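PDB 5HTL: MSHA biogenesis protein MshE from Vibrio cholerae, which binds the second messenger cyclic di-GMP with high affinity through its MshEN domain and probably serves in assembly of the MSHA pilus. Local coordinates for residues A[66-71]-A[134-139]; A[101-106]-A[126-131]; A[87-92]-A[111-116]; A[18-23]-A[47-52]. All coordinates share one frame; numbering follows the deposited sequence.

Contact 1: residues A[66-71]-A[134-139]; sequences VIDLSR and EKQLVD
Gln136 reaches from helix 134-144 to the loop 66-71 and grips it with both polar atoms of its amide, OE1 and NE2. OE1 accepts the backbone N of Leu69 at 2.8 Å, with the donor standing 43° out of the carbonyl plane, and NE2 donates to Asp68 OD1 at 3.0 Å. Beyond CG the chain is extended, which carries the amide the full distance from the helix to the loop. The Asp68 and Gln136 side chains cross at about a right angle, yet their carboxylate and amide planes are only 15° apart, and NE2 comes to OD1 from above the carboxylate plane. On the opposite face of that plane, Ser70 OG gives Asp68 OD1 a second bond of 2.6 Å, so this one oxygen is held from two sides. In the MshEN domain the arrangement ties the connection between helix 51-62 and helix 84-90 to helix 134-144. Leu69 supplies the apolar half: its CB lies 4.0 Å from Gln136 CB, while CD2 of Leu69 meets Leu137 CD1 at 3.7 Å, the two leucines crossing at about a right angle. Both leucines also pack on Leu93 of strand 92-98, whereas Asp68 and Ile67 face the second subunit, where Asn34 and Gly36 of that subunit lie against them.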
loop_
_atom_site.group_PDB
_atom_site.type_symbol
_atom_site.label_atom_id
_atom_site.label_comp_id
_atom_site.label_asym_id
_atom_site.label_seq_id
_atom_site.Cartn_x
_atom_site.Cartn_y
_atom_site.Cartn_z
ATOM N N VAL A 66 -4.121 5.472 7.382
ATOM C CA VAL A 66 -5.030 6.606 7.442
ATOM C C VAL A 66 -4.210 7.834 7.814
ATOM O O VAL A 66 -3.377 7.772 8.726
ATOM C CB VAL A 66 -6.097 6.401 8.535
ATOM C CG1 VAL A 66 -7.021 7.596 8.609
ATOM C CG2 VAL A 66 -6.882 5.127 8.293
ATOM N N ILE A 67 -4.415 8.945 7.116
ATOM C CA ILE A 67 -3.782 10.192 7.539
ATOM C C ILE A 67 -4.812 11.201 8.003
ATOM O O ILE A 67 -5.977 11.159 7.591
ATOM C CB ILE A 67 -2.895 10.832 6.432
ATOM C CG1 ILE A 67 -3.710 11.182 5.183
ATOM C CG2 ILE A 67 -1.729 9.899 6.105
ATOM C CD1 ILE A 67 -3.004 12.168 4.269
ATOM N N ASP A 68 -4.370 12.088 8.885
ATOM C CA ASP A 68 -5.152 13.263 9.234
ATOM C C ASP A 68 -4.699 14.380 8.310
ATOM O O ASP A 68 -3.733 15.091 8.600
ATOM C CB ASP A 68 -4.914 13.649 10.691
ATOM C CG ASP A 68 -5.716 14.860 11.112
ATOM O OD1 ASP A 68 -6.401 15.473 10.260
ATOM O OD2 ASP A 68 -5.648 15.211 12.311
ATOM N N LEU A 69 -5.404 14.543 7.202
ATOM C CA LEU A 69 -4.990 15.483 6.180
ATOM C C LEU A 69 -5.111 16.951 6.639
ATOM O O LEU A 69 -4.484 17.837 6.069
ATOM C CB LEU A 69 -5.780 15.201 4.903
ATOM C CG LEU A 69 -5.404 15.956 3.641
ATOM C CD1 LEU A 69 -3.909 15.843 3.332
ATOM C CD2 LEU A 69 -6.244 15.430 2.483
ATOM N N SER A 70 -5.880 17.189 7.697
ATOM C CA SER A 70 -6.016 18.541 8.243
ATOM C C SER A 70 -4.736 18.997 8.942
ATOM O O SER A 70 -4.531 20.187 9.189
ATOM C CB SER A 70 -7.181 18.611 9.228
ATOM O OG SER A 70 -6.832 18.052 10.483
ATOM N N ARG A 71 -3.863 18.047 9.256
ATOM C CA ARG A 71 -2.649 18.359 9.992
ATOM C C ARG A 71 -1.418 17.804 9.320
ATOM O O ARG A 71 -0.297 18.100 9.724
ATOM C CB ARG A 71 -2.732 17.790 11.407
ATOM C CG ARG A 71 -3.460 18.694 12.372
ATOM C CD ARG A 71 -3.462 18.111 13.765
ATOM N NE ARG A 71 -2.746 18.948 14.721
ATOM C CZ ARG A 71 -1.979 18.472 15.694
ATOM N NH1 ARG A 71 -1.821 17.161 15.830
ATOM N NH2 ARG A 71 -1.362 19.302 16.525
ATOM N N GLU A 134 -13.164 11.954 3.126
ATOM C CA GLU A 134 -13.531 12.759 1.969
ATOM C C GLU A 134 -13.646 14.240 2.306
ATOM O O GLU A 134 -13.209 15.085 1.526
ATOM C CB GLU A 134 -14.823 12.232 1.344
ATOM C CG GLU A 134 -15.130 12.790 -0.025
ATOM C CD GLU A 134 -16.285 12.058 -0.673
ATOM O OE1 GLU A 134 -16.086 10.902 -1.104
ATOM O OE2 GLU A 134 -17.391 12.631 -0.734
ATOM N N LYS A 135 -14.191 14.553 3.481
ATOM C CA LYS A 135 -14.333 15.951 3.894
ATOM C C LYS A 135 -12.968 16.617 3.950
ATOM O O LYS A 135 -12.800 17.751 3.500
ATOM C CB LYS A 135 -15.019 16.055 5.258
ATOM C CG LYS A 135 -15.334 17.493 5.679
ATOM C CD LYS A 135 -15.931 17.560 7.083
ATOM C CE LYS A 135 -16.434 18.963 7.421
ATOM N NZ LYS A 135 -16.970 19.053 8.815
ATOM N N GLN A 136 -11.975 15.902 4.471
ATOM C CA GLN A 136 -10.624 16.449 4.541
ATOM C C GLN A 136 -9.973 16.645 3.182
ATOM O O GLN A 136 -9.230 17.612 2.987
ATOM C CB GLN A 136 -9.740 15.578 5.417
ATOM C CG GLN A 136 -10.117 15.642 6.880
ATOM C CD GLN A 136 -9.073 14.995 7.742
ATOM O OE1 GLN A 136 -8.233 14.248 7.242
ATOM N NE2 GLN A 136 -9.111 15.273 9.041
ATOM N N LEU A 137 -10.241 15.730 2.252
ATOM C CA LEU A 137 -9.760 15.849 0.877
ATOM C C LEU A 137 -10.305 17.119 0.232
ATOM O O LEU A 137 -9.562 17.885 -0.390
ATOM C CB LEU A 137 -10.201 14.645 0.038
ATOM C CG LEU A 137 -9.211 13.587 -0.461
ATOM C CD1 LEU A 137 -7.781 14.114 -0.608
ATOM C CD2 LEU A 137 -9.261 12.339 0.409
ATOM N N VAL A 138 -11.609 17.336 0.368
ATOM C CA VAL A 138 -12.246 18.495 -0.238
ATOM C C VAL A 138 -11.725 19.795 0.380
ATOM O O VAL A 138 -11.432 20.754 -0.340
ATOM C CB VAL A 138 -13.766 18.379 -0.168
ATOM C CG1 VAL A 138 -14.430 19.677 -0.644
ATOM C CG2 VAL A 138 -14.224 17.196 -1.012
ATOM N N ASP A 139 -11.561 19.815 1.704
ATOM C CA ASP A 139 -10.936 20.968 2.350
ATOM C C ASP A 139 -9.530 21.179 1.792
ATOM O O ASP A 139 -9.100 22.309 1.586
ATOM C CB ASP A 139 -10.863 20.787 3.866
ATOM C CG ASP A 139 -12.207 20.926 4.544
ATOM O OD1 ASP A 139 -12.330 20.448 5.695
ATOM O OD2 ASP A 139 -13.131 21.514 3.943
#

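Contact 2: residues A[101-106]-A[126-131]; sequences TLRIAM and GFEFVI
Parallel strand pairing joins 101-106 to 126-131, the two strands of a beta-alpha-beta unit whose crossover helix is 112-121; strand 92-98 flanks 101-106 on its other side, antiparallel. Leu102 and Ile104 each donate and accept, and Met106 N closes the series of five backbone hydrogen bonds on Val130 O; the shortest runs from Glu128 N to Leu102 O, 2.7 Å. On one face two phenylalanine rings, Phe127 and Phe129, meet Leu102, Ile104 and Met106. Ile104 CD1 lies over one face of the Phe127 ring, 4.1 Å from its centroid, a CH-pi contact; the extended chi2 of Ile104 (-175°) places CD1 there. Leu118 of the crossover helix packs against both Ile104 and Phe129. The other face carries Ala105 CB against Val130 CG2 at 3.8 Å and a salt bridge from Arg103 NH2 to Glu128 OE2 at 2.9 Å. As a hydrogen bond it is weak, bent to 128° at the proton. The guanidinium and carboxylate planes are 81° apart. Arg38 of the second subunit makes a further long, weak ion pair with Glu128. Selenomethionine Met106 runs beside Phe129, pointing the same way, in a Met-aromatic contact: Met106 SE is 3.7 Å from CE1 of Phe129 and approaches the ring obliquely.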
loop_
_atom_site.group_PDB
_atom_site.type_symbol
_atom_site.label_atom_id
_atom_site.label_comp_id
_atom_site.label_asym_id
_atom_site.label_seq_id
_atom_site.Cartn_x
_atom_site.Cartn_y
_atom_site.Cartn_z
ATOM N N THR A 101 8.401 9.168 -7.491
ATOM C CA THR A 101 7.370 8.604 -6.620
ATOM C C THR A 101 6.489 9.703 -6.053
ATOM O O THR A 101 6.989 10.726 -5.584
ATOM C CB THR A 101 7.975 7.787 -5.460
ATOM O OG1 THR A 101 8.767 6.717 -5.985
ATOM C CG2 THR A 101 6.875 7.195 -4.594
ATOM N N LEU A 102 5.174 9.503 -6.136
ATOM C CA LEU A 102 4.209 10.430 -5.566
ATOM C C LEU A 102 3.503 9.738 -4.413
ATOM O O LEU A 102 3.161 8.560 -4.501
ATOM C CB LEU A 102 3.152 10.826 -6.598
ATOM C CG LEU A 102 3.635 11.462 -7.897
ATOM C CD1 LEU A 102 2.449 11.812 -8.793
ATOM C CD2 LEU A 102 4.405 12.706 -7.582
ATOM N N ARG A 103 3.283 10.480 -3.337
ATOM C CA ARG A 103 2.384 10.028 -2.300
ATOM C C ARG A 103 1.040 10.676 -2.587
ATOM O O ARG A 103 0.949 11.887 -2.712
ATOM C CB ARG A 103 2.896 10.436 -0.923
ATOM C CG ARG A 103 1.969 10.025 0.224
ATOM C CD ARG A 103 2.644 10.138 1.584
ATOM N NE ARG A 103 3.725 9.169 1.678
ATOM C CZ ARG A 103 5.015 9.483 1.612
ATOM N NH1 ARG A 103 5.388 10.752 1.510
ATOM N NH2 ARG A 103 5.928 8.524 1.681
ATOM N N ILE A 104 0.005 9.848 -2.651
ATOM C CA ILE A 104 -1.317 10.323 -3.035
ATOM C C ILE A 104 -2.351 9.922 -1.992
ATOM O O ILE A 104 -2.528 8.739 -1.696
ATOM C CB ILE A 104 -1.734 9.761 -4.414
ATOM C CG1 ILE A 104 -0.710 10.169 -5.487
ATOM C CG2 ILE A 104 -3.141 10.239 -4.795
ATOM C CD1 ILE A 104 -1.093 9.767 -6.900
ATOM N N ALA A 105 -3.032 10.926 -1.447
ATOM C CA ALA A 105 -4.149 10.688 -0.531
ATOM C C ALA A 105 -5.430 10.527 -1.331
ATOM O O ALA A 105 -5.720 11.344 -2.197
ATOM C CB ALA A 105 -4.278 11.836 0.465
HETATM N N MSE A 106 -6.181 9.462 -1.082
HETATM C CA MSE A 106 -7.465 9.262 -1.753
HETATM C C MSE A 106 -8.549 8.977 -0.748
HETATM O O MSE A 106 -8.293 8.394 0.301
HETATM C CB MSE A 106 -7.393 8.078 -2.708
HETATM C CG MSE A 106 -6.459 8.274 -3.859
HETATM SE SE MSE A 106 -6.562 6.738 -5.021
HETATM C CE MSE A 106 -8.322 7.013 -5.775
ATOM N N GLY A 126 5.240 6.754 -10.146
ATOM C CA GLY A 126 4.645 5.652 -9.411
ATOM C C GLY A 126 4.013 6.227 -8.156
ATOM O O GLY A 126 4.282 7.382 -7.815
ATOM N N PHE A 127 3.164 5.447 -7.491
ATOM C CA PHE A 127 2.358 5.977 -6.390
ATOM C C PHE A 127 2.501 5.214 -5.075
ATOM O O PHE A 127 2.624 3.992 -5.054
ATOM C CB PHE A 127 0.863 5.985 -6.747
ATOM C CG PHE A 127 0.558 6.459 -8.138
ATOM C CD1 PHE A 127 -0.368 5.776 -8.916
ATOM C CD2 PHE A 127 1.163 7.587 -8.659
ATOM C CE1 PHE A 127 -0.668 6.201 -10.198
ATOM C CE2 PHE A 127 0.874 8.016 -9.945
ATOM C CZ PHE A 127 -0.046 7.322 -10.711
ATOM N N GLU A 128 2.461 5.958 -3.977
ATOM C CA GLU A 128 2.190 5.383 -2.673
ATOM C C GLU A 128 0.841 5.943 -2.245
ATOM O O GLU A 128 0.658 7.156 -2.270
ATOM C CB GLU A 128 3.257 5.803 -1.660
ATOM C CG GLU A 128 4.678 5.387 -1.998
ATOM C CD GLU A 128 5.671 5.875 -0.957
ATOM O OE1 GLU A 128 6.853 6.073 -1.305
ATOM O OE2 GLU A 128 5.262 6.073 0.207
ATOM N N PHE A 129 -0.086 5.071 -1.848
ATOM C CA PHE A 129 -1.438 5.508 -1.485
ATOM C C PHE A 129 -1.658 5.577 0.014
ATOM O O PHE A 129 -1.174 4.735 0.772
ATOM C CB PHE A 129 -2.510 4.590 -2.089
ATOM C CG PHE A 129 -2.559 4.608 -3.589
ATOM C CD1 PHE A 129 -2.957 5.745 -4.271
ATOM C CD2 PHE A 129 -2.221 3.476 -4.315
ATOM C CE1 PHE A 129 -3.011 5.755 -5.665
ATOM C CE2 PHE A 129 -2.270 3.480 -5.698
ATOM C CZ PHE A 129 -2.664 4.620 -6.370
ATOM N N VAL A 130 -2.408 6.585 0.434
ATOM C CA VAL A 130 -2.886 6.695 1.800
ATOM C C VAL A 130 -4.355 7.091 1.732
ATOM O O VAL A 130 -4.823 7.600 0.715
ATOM C CB VAL A 130 -2.066 7.713 2.631
ATOM C CG1 VAL A 130 -0.569 7.363 2.612
ATOM C CG2 VAL A 130 -2.270 9.125 2.133
ATOM N N ILE A 131 -5.097 6.814 2.788
ATOM C CA ILE A 131 -6.515 7.143 2.822
ATOM C C ILE A 131 -6.780 8.333 3.758
ATOM O O ILE A 131 -6.135 8.477 4.811
ATOM C CB ILE A 131 -7.374 5.888 3.190
ATOM C CG1 ILE A 131 -8.865 6.151 2.962
ATOM C CG2 ILE A 131 -7.120 5.433 4.615
ATOM C CD1 ILE A 131 -9.730 4.901 3.086
#

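Contact 3: residues A[87-92]-A[111-116]; sequences ARRLRA and DLFAQE
Leu90 and Ala114 form the apolar centre of this contact between the end of helix 84-90 and the start of helix 112-121. CD2 of Leu90 lies 3.8 Å from Ala114 CB and also touches the backbone Ala114 O at 3.6 Å. Beside them Arg89 crosses Phe113 at about a right angle. NH2 of Arg89 sits 3.5 Å from Phe113 CD2, the two flat groups meeting edge against edge with their planes 44° apart, so the guanidinium does not stack on the ring. In Arg89, chi2 (-100°) turns CD off the extended path, and the chain beyond it brings the guanidinium to Phe113 and to a water.

The polar side is linked through water. One water accepts from Arg89 NH2 and donates to Asp111 OD1 at 2.7 Å; another accepts from Arg91 NH2 and lies 2.8 Å from Asp111 OD1. Arg91 NH2 itself is 4.2 Å from Asp111 OD1, too long for a salt bridge; its NH1 forms one with Glu134, though the modelled geometry is doubtful. The other carboxylate oxygen, Asp111 OD2, takes Ala114 N at 3.0 Å and is approached from well above the carboxylate plane. Further out, Met106 of strand 101-106 packs on Ala114, and Leu118 packs on Leu90. Asp111 is thus the N-cap of helix 112-121, facing a Schellman motif that ends helix 84-90 with Arg91, at positive phi, as its C-prime residue.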
loop_
_atom_site.group_PDB
_atom_site.type_symbol
_atom_site.label_atom_id
_atom_site.label_comp_id
_atom_site.label_asym_id
_atom_site.label_seq_id
_atom_site.Cartn_x
_atom_site.Cartn_y
_atom_site.Cartn_z
ATOM N N ALA A 87 -7.994 16.083 -9.798
ATOM C CA ALA A 87 -7.941 15.822 -8.365
ATOM C C ALA A 87 -9.353 15.745 -7.780
ATOM O O ALA A 87 -9.688 14.811 -7.059
ATOM C CB ALA A 87 -7.119 16.909 -7.671
ATOM N N ARG A 88 -10.197 16.707 -8.118
ATOM C CA ARG A 88 -11.572 16.720 -7.633
ATOM C C ARG A 88 -12.393 15.552 -8.176
ATOM O O ARG A 88 -13.105 14.908 -7.413
ATOM C CB ARG A 88 -12.239 18.067 -7.925
ATOM C CG ARG A 88 -11.623 19.207 -7.102
ATOM C CD ARG A 88 -12.348 20.534 -7.364
ATOM N NE ARG A 88 -11.812 21.645 -6.576
ATOM C CZ ARG A 88 -12.173 21.936 -5.325
ATOM N NH1 ARG A 88 -13.050 21.180 -4.672
ATOM N NH2 ARG A 88 -11.638 22.978 -4.706
ATOM N N ARG A 89 -12.268 15.251 -9.465
ATOM C CA ARG A 89 -13.011 14.128 -10.057
ATOM C C ARG A 89 -12.668 12.803 -9.395
ATOM O O ARG A 89 -13.554 11.990 -9.109
ATOM C CB ARG A 89 -12.740 14.002 -11.562
ATOM C CG ARG A 89 -13.477 12.815 -12.220
ATOM C CD ARG A 89 -12.540 11.628 -12.406
ATOM N NE ARG A 89 -13.176 10.351 -12.751
ATOM C CZ ARG A 89 -13.536 9.418 -11.870
ATOM N NH1 ARG A 89 -13.358 9.610 -10.570
ATOM N NH2 ARG A 89 -14.085 8.285 -12.290
ATOM N N LEU A 90 -11.372 12.600 -9.142
ATOM C CA LEU A 90 -10.844 11.327 -8.678
ATOM C C LEU A 90 -10.782 11.245 -7.162
ATOM O O LEU A 90 -10.447 10.187 -6.608
ATOM C CB LEU A 90 -9.438 11.130 -9.255
ATOM C CG LEU A 90 -9.388 11.022 -10.779
ATOM C CD1 LEU A 90 -7.954 11.074 -11.285
ATOM C CD2 LEU A 90 -10.053 9.724 -11.200
ATOM N N ARG A 91 -11.103 12.346 -6.490
ATOM C CA ARG A 91 -10.954 12.474 -5.036
ATOM C C ARG A 91 -9.563 12.010 -4.594
ATOM O O ARG A 91 -9.412 11.130 -3.739
ATOM C CB ARG A 91 -12.090 11.764 -4.292
ATOM C CG ARG A 91 -13.474 12.337 -4.648
ATOM C CD ARG A 91 -14.594 11.538 -3.993
ATOM N NE ARG A 91 -14.658 10.187 -4.534
ATOM C CZ ARG A 91 -15.368 9.196 -4.002
ATOM N NH1 ARG A 91 -16.100 9.411 -2.917
ATOM N NH2 ARG A 91 -15.350 7.997 -4.560
ATOM N N ALA A 92 -8.552 12.638 -5.185
ATOM C CA ALA A 92 -7.146 12.277 -4.987
ATOM C C ALA A 92 -6.331 13.546 -4.885
ATOM O O ALA A 92 -6.551 14.484 -5.642
ATOM C CB ALA A 92 -6.658 11.442 -6.154
ATOM N N ASP A 111 -11.064 2.249 -5.226
ATOM C CA ASP A 111 -11.734 2.615 -6.475
ATOM C C ASP A 111 -10.782 2.407 -7.649
ATOM O O ASP A 111 -9.992 3.293 -8.002
ATOM C CB ASP A 111 -12.207 4.073 -6.398
ATOM C CG ASP A 111 -13.015 4.518 -7.621
ATOM O OD1 ASP A 111 -13.585 5.638 -7.586
ATOM O OD2 ASP A 111 -13.086 3.782 -8.627
ATOM N N LEU A 112 -10.874 1.232 -8.262
ATOM C CA LEU A 112 -9.952 0.862 -9.328
ATOM C C LEU A 112 -10.219 1.612 -10.622
ATOM O O LEU A 112 -9.311 1.831 -11.420
ATOM C CB LEU A 112 -10.000 -0.648 -9.560
ATOM C CG LEU A 112 -9.551 -1.481 -8.357
ATOM C CD1 LEU A 112 -9.517 -2.964 -8.696
ATOM C CD2 LEU A 112 -8.189 -1.005 -7.876
ATOM N N PHE A 113 -11.469 2.006 -10.829
ATOM C CA PHE A 113 -11.821 2.854 -11.960
ATOM C C PHE A 113 -11.076 4.190 -11.824
ATOM O O PHE A 113 -10.447 4.659 -12.773
ATOM C CB PHE A 113 -13.337 3.060 -11.991
ATOM C CG PHE A 113 -13.850 3.630 -13.282
ATOM C CD1 PHE A 113 -13.874 2.860 -14.435
ATOM C CD2 PHE A 113 -14.327 4.926 -13.334
ATOM C CE1 PHE A 113 -14.351 3.378 -15.620
ATOM C CE2 PHE A 113 -14.804 5.455 -14.526
ATOM C CZ PHE A 113 -14.819 4.672 -15.661
ATOM N N ALA A 114 -11.121 4.783 -10.631
ATOM C CA ALA A 114 -10.371 6.018 -10.371
ATOM C C ALA A 114 -8.857 5.805 -10.435
ATOM O O ALA A 114 -8.127 6.657 -10.919
ATOM C CB ALA A 114 -10.780 6.638 -9.027
ATOM N N GLN A 115 -8.381 4.665 -9.947
ATOM C CA GLN A 115 -6.955 4.358 -9.970
ATOM C C GLN A 115 -6.417 4.312 -11.388
ATOM O O GLN A 115 -5.331 4.824 -11.666
ATOM C CB GLN A 115 -6.721 3.003 -9.316
ATOM C CG GLN A 115 -5.273 2.642 -9.069
ATOM C CD GLN A 115 -5.140 1.444 -8.153
ATOM O OE1 GLN A 115 -5.073 0.303 -8.610
ATOM N NE2 GLN A 115 -5.127 1.693 -6.851
ATOM N N GLU A 116 -7.178 3.684 -12.279
ATOM C CA GLU A 116 -6.790 3.593 -13.680
ATOM C C GLU A 116 -6.663 4.990 -14.270
ATOM O O GLU A 116 -5.724 5.292 -15.002
ATOM C CB GLU A 116 -7.815 2.777 -14.464
ATOM C CG GLU A 116 -7.372 2.418 -15.884
ATOM C CD GLU A 116 -6.518 1.162 -15.930
ATOM O OE1 GLU A 116 -6.378 0.577 -17.025
ATOM O OE2 GLU A 116 -5.990 0.756 -14.874
HETATM O O HOH W 1 -14.744 6.855 -9.709
HETATM O O HOH W 2 -12.596 7.719 -6.070
#

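Contact 4: residues A[18-23]-A[47-52]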
loop_
_atom_site.group_PDB
_atom_site.type_symbol
_atom_site.label_atom_id
_atom_site.label_comp_id
_atom_site.label_asym_id
_atom_site.label_seq_id
_atom_site.Cartn_x
_atom_site.Cartn_y
_atom_site.Cartn_z
ATOM N N GLY A 18 -14.468 -8.272 15.170
ATOM C CA GLY A 18 -15.524 -8.025 16.131
ATOM C C GLY A 18 -16.245 -6.714 15.945
ATOM O O GLY A 18 -16.768 -6.141 16.907
ATOM N N ILE A 19 -16.300 -6.255 14.697
ATOM C CA ILE A 19 -16.898 -4.967 14.373
ATOM C C ILE A 19 -18.360 -5.140 13.996
ATOM O O ILE A 19 -19.226 -4.401 14.461
ATOM C CB ILE A 19 -16.135 -4.273 13.226
ATOM C CG1 ILE A 19 -14.640 -4.226 13.534
ATOM C CG2 ILE A 19 -16.689 -2.891 12.997
ATOM C CD1 ILE A 19 -14.299 -3.523 14.840
ATOM N N VAL A 20 -18.629 -6.112 13.131
ATOM C CA VAL A 20 -20.005 -6.442 12.773
ATOM C C VAL A 20 -20.243 -7.929 13.012
ATOM O O VAL A 20 -19.289 -8.709 13.050
ATOM C CB VAL A 20 -20.344 -6.061 11.315
ATOM C CG1 VAL A 20 -20.025 -4.579 11.052
ATOM C CG2 VAL A 20 -19.674 -6.982 10.317
ATOM N N SER A 21 -21.500 -8.321 13.170
ATOM C CA SER A 21 -21.810 -9.723 13.462
ATOM C C SER A 21 -22.069 -10.533 12.190
ATOM O O SER A 21 -22.308 -9.974 11.115
ATOM C CB SER A 21 -23.009 -9.821 14.405
ATOM O OG SER A 21 -24.219 -9.645 13.687
ATOM N N GLU A 22 -22.035 -11.854 12.304
ATOM C CA GLU A 22 -22.291 -12.721 11.158
ATOM C C GLU A 22 -23.667 -12.493 10.548
ATOM O O GLU A 22 -23.795 -12.417 9.333
ATOM C CB GLU A 22 -22.131 -14.199 11.543
ATOM C CG GLU A 22 -20.702 -14.633 11.818
ATOM C CD GLU A 22 -20.540 -16.141 11.769
ATOM O OE1 GLU A 22 -20.162 -16.737 12.802
ATOM O OE2 GLU A 22 -20.791 -16.730 10.694
ATOM N N ALA A 23 -24.698 -12.379 11.375
ATOM C CA ALA A 23 -26.044 -12.178 10.847
ATOM C C ALA A 23 -26.186 -10.827 10.149
ATOM O O ALA A 23 -26.894 -10.707 9.154
ATOM C CB ALA A 23 -27.092 -12.342 11.948
ATOM N N GLY A 47 -26.725 0.775 10.016
ATOM C CA GLY A 47 -26.374 1.209 11.361
ATOM C C GLY A 47 -25.427 0.275 12.092
ATOM O O GLY A 47 -25.216 0.410 13.301
ATOM N N PHE A 48 -24.825 -0.653 11.358
ATOM C CA PHE A 48 -23.948 -1.658 11.959
ATOM C C PHE A 48 -22.491 -1.209 12.011
ATOM O O PHE A 48 -21.655 -1.810 12.700
ATOM C CB PHE A 48 -24.027 -2.945 11.151
ATOM C CG PHE A 48 -25.410 -3.535 11.057
ATOM C CD1 PHE A 48 -26.352 -3.352 12.068
ATOM C CD2 PHE A 48 -25.762 -4.294 9.950
ATOM C CE1 PHE A 48 -27.617 -3.915 11.962
ATOM C CE2 PHE A 48 -27.022 -4.861 9.839
ATOM C CZ PHE A 48 -27.949 -4.675 10.841
ATOM N N LEU A 49 -22.188 -0.155 11.261
ATOM C CA LEU A 49 -20.827 0.307 11.054
ATOM C C LEU A 49 -20.885 1.829 10.928
ATOM O O LEU A 49 -21.890 2.375 10.479
ATOM C CB LEU A 49 -20.288 -0.301 9.752
ATOM C CG LEU A 49 -18.816 -0.118 9.387
ATOM C CD1 LEU A 49 -17.909 -0.922 10.297
ATOM C CD2 LEU A 49 -18.560 -0.489 7.936
ATOM N N SER A 50 -19.819 2.506 11.353
ATOM C CA SER A 50 -19.702 3.955 11.172
ATOM C C SER A 50 -18.728 4.310 10.043
ATOM O O SER A 50 -17.948 3.467 9.582
ATOM C CB SER A 50 -19.209 4.613 12.453
ATOM O OG SER A 50 -17.844 4.316 12.665
ATOM N N GLU A 51 -18.762 5.568 9.611
ATOM C CA GLU A 51 -17.829 6.046 8.592
ATOM C C GLU A 51 -16.374 5.922 9.029
ATOM O O GLU A 51 -15.519 5.539 8.234
ATOM C CB GLU A 51 -18.147 7.489 8.204
ATOM C CG GLU A 51 -19.495 7.657 7.518
ATOM C CD GLU A 51 -19.510 7.206 6.059
ATOM O OE1 GLU A 51 -20.571 7.346 5.417
ATOM O OE2 GLU A 51 -18.476 6.725 5.547
ATOM N N THR A 52 -16.101 6.230 10.290
ATOM C CA THR A 52 -14.750 6.163 10.820
ATOM C C THR A 52 -14.264 4.717 10.848
ATOM O O THR A 52 -13.130 4.420 10.467
ATOM C CB THR A 52 -14.682 6.755 12.237
ATOM O OG1 THR A 52 -15.116 8.125 12.200
ATOM C CG2 THR A 52 -13.258 6.680 12.792
HETATM O O HOH W 3 -19.705 -1.652 14.819
#
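Ile19 lays its CG2 methyl against Leu49 CD1 at 3.6 Å, the two side chains crossing obliquely. In Leu49, CG is anti to the backbone N (chi1 -172°) and chi2 (70°) then sets CD1, which also comes within 4.3 Å of Val20 CG1. That same Val20 methyl rests on the backbone of Phe48, 3.6 Å from Phe48 O, and is 4.3 Å from Phe48 CB. No direct hydrogen bond spans the two segments. Instead a water lies between two carbonyls, 2.8 Å from Ile19 O and 2.9 Å from Phe48 O, which are themselves 4.0 Å apart. Both segments are helix-to-helix turns of the same design: a glycine at positive phi, Gly18 or Gly47, is the C-prime residue of a Schellman motif, and a serine three residues later, Ser21 or Ser50, is the N-cap of the next helix. The hydrophobic pair between glycine and serine, Ile19-Val20 and Phe48-Leu49, supplies the touching surfaces. In the helical N-terminal part of the chain the contact sets the turn from helix 10-16 to helix 22-32 against that from helix 39-45 to helix 51-62. Leu14 packs against Ile19 and Val20, Leu43 packs on Phe48 and Leu49, and the Phe48 side chain also reaches Gln24 and Gln27.

Overall arrangement
Contacts 1, 2 and 3 cluster around the sheet and touch one another: Ile67 and Ile131 are joined through their backbones, and Met106 packs towards Leu90 and Ala92. All four contacts are partly buried. Contact 2, the sheet itself, is held by regular backbone bonds and has no exposed touching residue; contact 1 fixes a loop to a helix through a side-chain amide, with Ser70 exposed; contact 3 joins two helix ends by apolar and water-mediated links, with Arg89 and Phe113 exposed. Contact 4, farthest from the chain's centre, lies among the N-terminal helices and has a small apolar patch and one water. Contacts 1, 2 and 3 all meet the second subunit; contact 4 does not.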